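Local coordinates for protein NanS-p (PDB 6YP6) that is named as a carbohydrate esterase of the Shiga toxin-encoding bacteriophage phi24B and probably binds carbohydrate, at residues S98-Q101 with G102-L105; N111-L114 with A115-Y118. One frame throughout, in Å; residues are numbered along the deposited sequence.

In the fold
Both interactions are local and follow one another in the chain: interaction 1 forms a turn in the loop between strand 88-95 and strand 113-121, and interaction 2 lies where that loop enters strand 113-121. Their centres are about 14 Å apart. Interaction 1 is at the surface, about 22 Å from the centre of the chain, whereas interaction 2 is buried, about 9 Å from it. They meet through Asn112, whose OD1 is 3.3 Å from Leu105 CD1 and whose CG packs against Leu99. The two strands that the loop connects are neighbours in the antiparallel seven-stranded sheet, so the pair follows one connection from its outer turn back into the sheet.

Interaction 1: residues S98-Q101 with G102-L105; sequences SLPQ and GVAL
Pro100 and Val103 are the ends of a type II beta turn, closed by a hydrogen bond of 3.0 Å from Val103 N to Pro100 O. Gln101 and Gly102 fill the two middle positions, and Gly102 takes the positive phi that suits glycine in the second. The Gln101 chain leaves on the outer side of the turn, and its bend at chi2 brings the amide back alongside the backbone, with CD 3.2 Å from Gly102 N. Because Val103 CG1 is anti to the backbone N (chi1 178°), CG2 stays beside that N and rests 3.9 Å from Pro100 CB, while CG1 is directed to Leu99, 4.2 Å from its CB. The base of the Leu99 side chain also lies against the backbone, with CB 3.6 Å from Val103 O. Farther out, Leu99 and Leu105 cross at about a right angle, and Leu99 CD1 touches Leu105 CG at 4.0 Å. The turn thus folds the chain back into a small apolar patch in the loop between strands 88-95 and 113-121. Leu67 of helix 64-69 touches both Leu99 and Pro100, and Leu105 packs on Leu181.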
# COMPACT_ATOMS: atom_id res chain seq x y z
N SER A 98 3.44 15.55 -10.79
CA SER A 98 4.59 15.75 -11.65
C SER A 98 5.66 14.77 -11.21
O SER A 98 5.62 14.23 -10.10
CB SER A 98 5.12 17.19 -11.58
OG SER A 98 5.74 17.44 -10.33
N LEU A 99 6.60 14.53 -12.10
CA LEU A 99 7.86 13.88 -11.79
C LEU A 99 8.98 14.90 -11.91
O LEU A 99 8.82 15.94 -12.56
CB LEU A 99 8.12 12.71 -12.75
CG LEU A 99 7.16 11.53 -12.58
CD1 LEU A 99 7.31 10.55 -13.72
CD2 LEU A 99 7.40 10.83 -11.25
N PRO A 100 10.13 14.66 -11.28
CA PRO A 100 11.23 15.62 -11.35
C PRO A 100 11.68 15.85 -12.79
O PRO A 100 11.48 15.01 -13.67
CB PRO A 100 12.33 14.97 -10.52
CG PRO A 100 11.61 14.02 -9.59
CD PRO A 100 10.43 13.53 -10.38
N GLN A 101 12.31 16.99 -13.02
CA GLN A 101 12.82 17.29 -14.36
C GLN A 101 13.71 16.15 -14.84
O GLN A 101 14.60 15.69 -14.12
CB GLN A 101 13.61 18.60 -14.36
CG GLN A 101 14.46 18.85 -15.63
CD GLN A 101 13.64 18.79 -16.91
OE1 GLN A 101 12.44 19.03 -16.90
NE2 GLN A 101 14.31 18.48 -18.02
N GLY A 102 13.48 15.71 -16.07
CA GLY A 102 14.30 14.66 -16.64
C GLY A 102 13.96 13.26 -16.19
O GLY A 102 14.68 12.32 -16.54
N VAL A 103 12.88 13.10 -15.43
CA VAL A 103 12.40 11.79 -15.00
C VAL A 103 11.09 11.53 -15.72
O VAL A 103 10.18 12.37 -15.73
CB VAL A 103 12.22 11.75 -13.47
CG1 VAL A 103 11.66 10.41 -13.05
CG2 VAL A 103 13.55 12.05 -12.78
N ALA A 104 10.98 10.37 -16.34
CA ALA A 104 9.77 10.00 -17.06
C ALA A 104 9.64 8.49 -17.01
O ALA A 104 10.63 7.76 -17.18
CB ALA A 104 9.81 10.47 -18.51
N LEU A 105 8.42 8.02 -16.77
CA LEU A 105 8.16 6.60 -16.67
C LEU A 105 8.02 6.00 -18.06
O LEU A 105 7.40 6.59 -18.95
CB LEU A 105 6.86 6.38 -15.89
CG LEU A 105 6.98 6.64 -14.39
CD1 LEU A 105 5.63 6.89 -13.76
CD2 LEU A 105 7.62 5.41 -13.71

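Interaction 2: residues N111-L114 with A115-Y118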
# COMPACT_ATOMS: atom_id res chain seq x y z
N ASN A 111 -0.52 7.44 -16.80
CA ASN A 111 -0.55 8.01 -15.46
C ASN A 111 0.71 7.67 -14.69
O ASN A 111 1.20 6.53 -14.75
CB ASN A 111 -1.76 7.55 -14.66
CG ASN A 111 -3.06 7.87 -15.36
OD1 ASN A 111 -3.62 8.93 -15.16
ND2 ASN A 111 -3.54 6.94 -16.18
N ASN A 112 1.19 8.66 -13.95
CA ASN A 112 2.39 8.54 -13.13
C ASN A 112 2.01 8.28 -11.68
O ASN A 112 1.40 9.14 -11.03
CB ASN A 112 3.19 9.84 -13.20
CG ASN A 112 3.64 10.18 -14.60
OD1 ASN A 112 4.00 9.31 -15.39
ND2 ASN A 112 3.65 11.48 -14.90
N LEU A 113 2.38 7.10 -11.18
CA LEU A 113 2.15 6.73 -9.79
C LEU A 113 3.44 6.17 -9.21
O LEU A 113 4.13 5.37 -9.85
CB LEU A 113 1.05 5.66 -9.63
CG LEU A 113 -0.35 6.07 -10.05
CD1 LEU A 113 -0.57 5.64 -11.49
CD2 LEU A 113 -1.42 5.48 -9.20
N LEU A 114 3.75 6.58 -7.98
CA LEU A 114 4.87 6.00 -7.25
C LEU A 114 4.48 4.72 -6.53
O LEU A 114 5.36 3.98 -6.07
CB LEU A 114 5.45 7.00 -6.26
CG LEU A 114 5.99 8.29 -6.88
CD1 LEU A 114 6.55 9.17 -5.78
CD2 LEU A 114 7.02 8.02 -7.97
N ALA A 115 3.17 4.46 -6.42
CA ALA A 115 2.67 3.21 -5.89
C ALA A 115 1.39 2.85 -6.62
O ALA A 115 0.54 3.72 -6.84
CB ALA A 115 2.37 3.31 -4.40
N ALA A 116 1.26 1.58 -6.98
CA ALA A 116 0.02 1.04 -7.54
C ALA A 116 0.03 -0.45 -7.25
O ALA A 116 0.10 -1.29 -8.15
CB ALA A 116 -0.12 1.35 -9.02
N PHE A 117 0.05 -0.78 -5.97
CA PHE A 117 0.38 -2.12 -5.51
C PHE A 117 -0.80 -2.69 -4.75
O PHE A 117 -1.35 -2.02 -3.88
CB PHE A 117 1.60 -2.08 -4.59
CG PHE A 117 2.77 -1.31 -5.15
CD1 PHE A 117 3.20 -1.54 -6.44
CD2 PHE A 117 3.41 -0.34 -4.41
CE1 PHE A 117 4.28 -0.81 -6.98
CE2 PHE A 117 4.48 0.37 -4.92
CZ PHE A 117 4.91 0.14 -6.20
N TYR A 118 -1.20 -3.92 -5.07
CA TYR A 118 -2.34 -4.52 -4.39
C TYR A 118 -2.01 -5.92 -3.91
O TYR A 118 -1.10 -6.60 -4.40
CB TYR A 118 -3.61 -4.47 -5.25
CG TYR A 118 -3.59 -5.26 -6.53
CD1 TYR A 118 -3.05 -4.73 -7.70
CD2 TYR A 118 -4.12 -6.54 -6.59
CE1 TYR A 118 -3.04 -5.47 -8.88
CE2 TYR A 118 -4.12 -7.27 -7.76
CZ TYR A 118 -3.56 -6.73 -8.90
OH TYR A 118 -3.51 -7.42 -10.09
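Leu113 reaches forward over the backbone of Ala115, with CB 3.4 Å and CD2 3.5 Å from Ala115 O, and the same CD2 comes within 4.3 Å of Ala116 CB. Its chi2 of 94° lies about midway between staggered and eclipsed, a rotation that sets CD2 over Ala115 O. From the other segment, the Phe117 ring folds back along its own strand: CZ and CE2 each lie 3.9 Å from Leu114 O, which approaches the ring obliquely, and one ring face covers Ala115 C, 4.3 Å above the plane over its centre. Behind these contacts is a corner in the chain at Leu114, where phi/psi of -85°/-13° interrupt the extended backbone. Just beyond it, Ala116 and Phe117 both face Phe92 of strand 88-95 in a classic beta bulge. Trp94 of that strand forms backbone hydrogen bonds with Leu114 and Ala115. The Phe117 ring is stacked with Phe157, from strand 152-159 of the other sheet, and also meets Tyr130. Between the two segments themselves the contact is van der Waals in nature. Leu114 O and Ala115 N are buried without a hydrogen-bonding partner, a probable polar cost of turning the corner inside an apolar core.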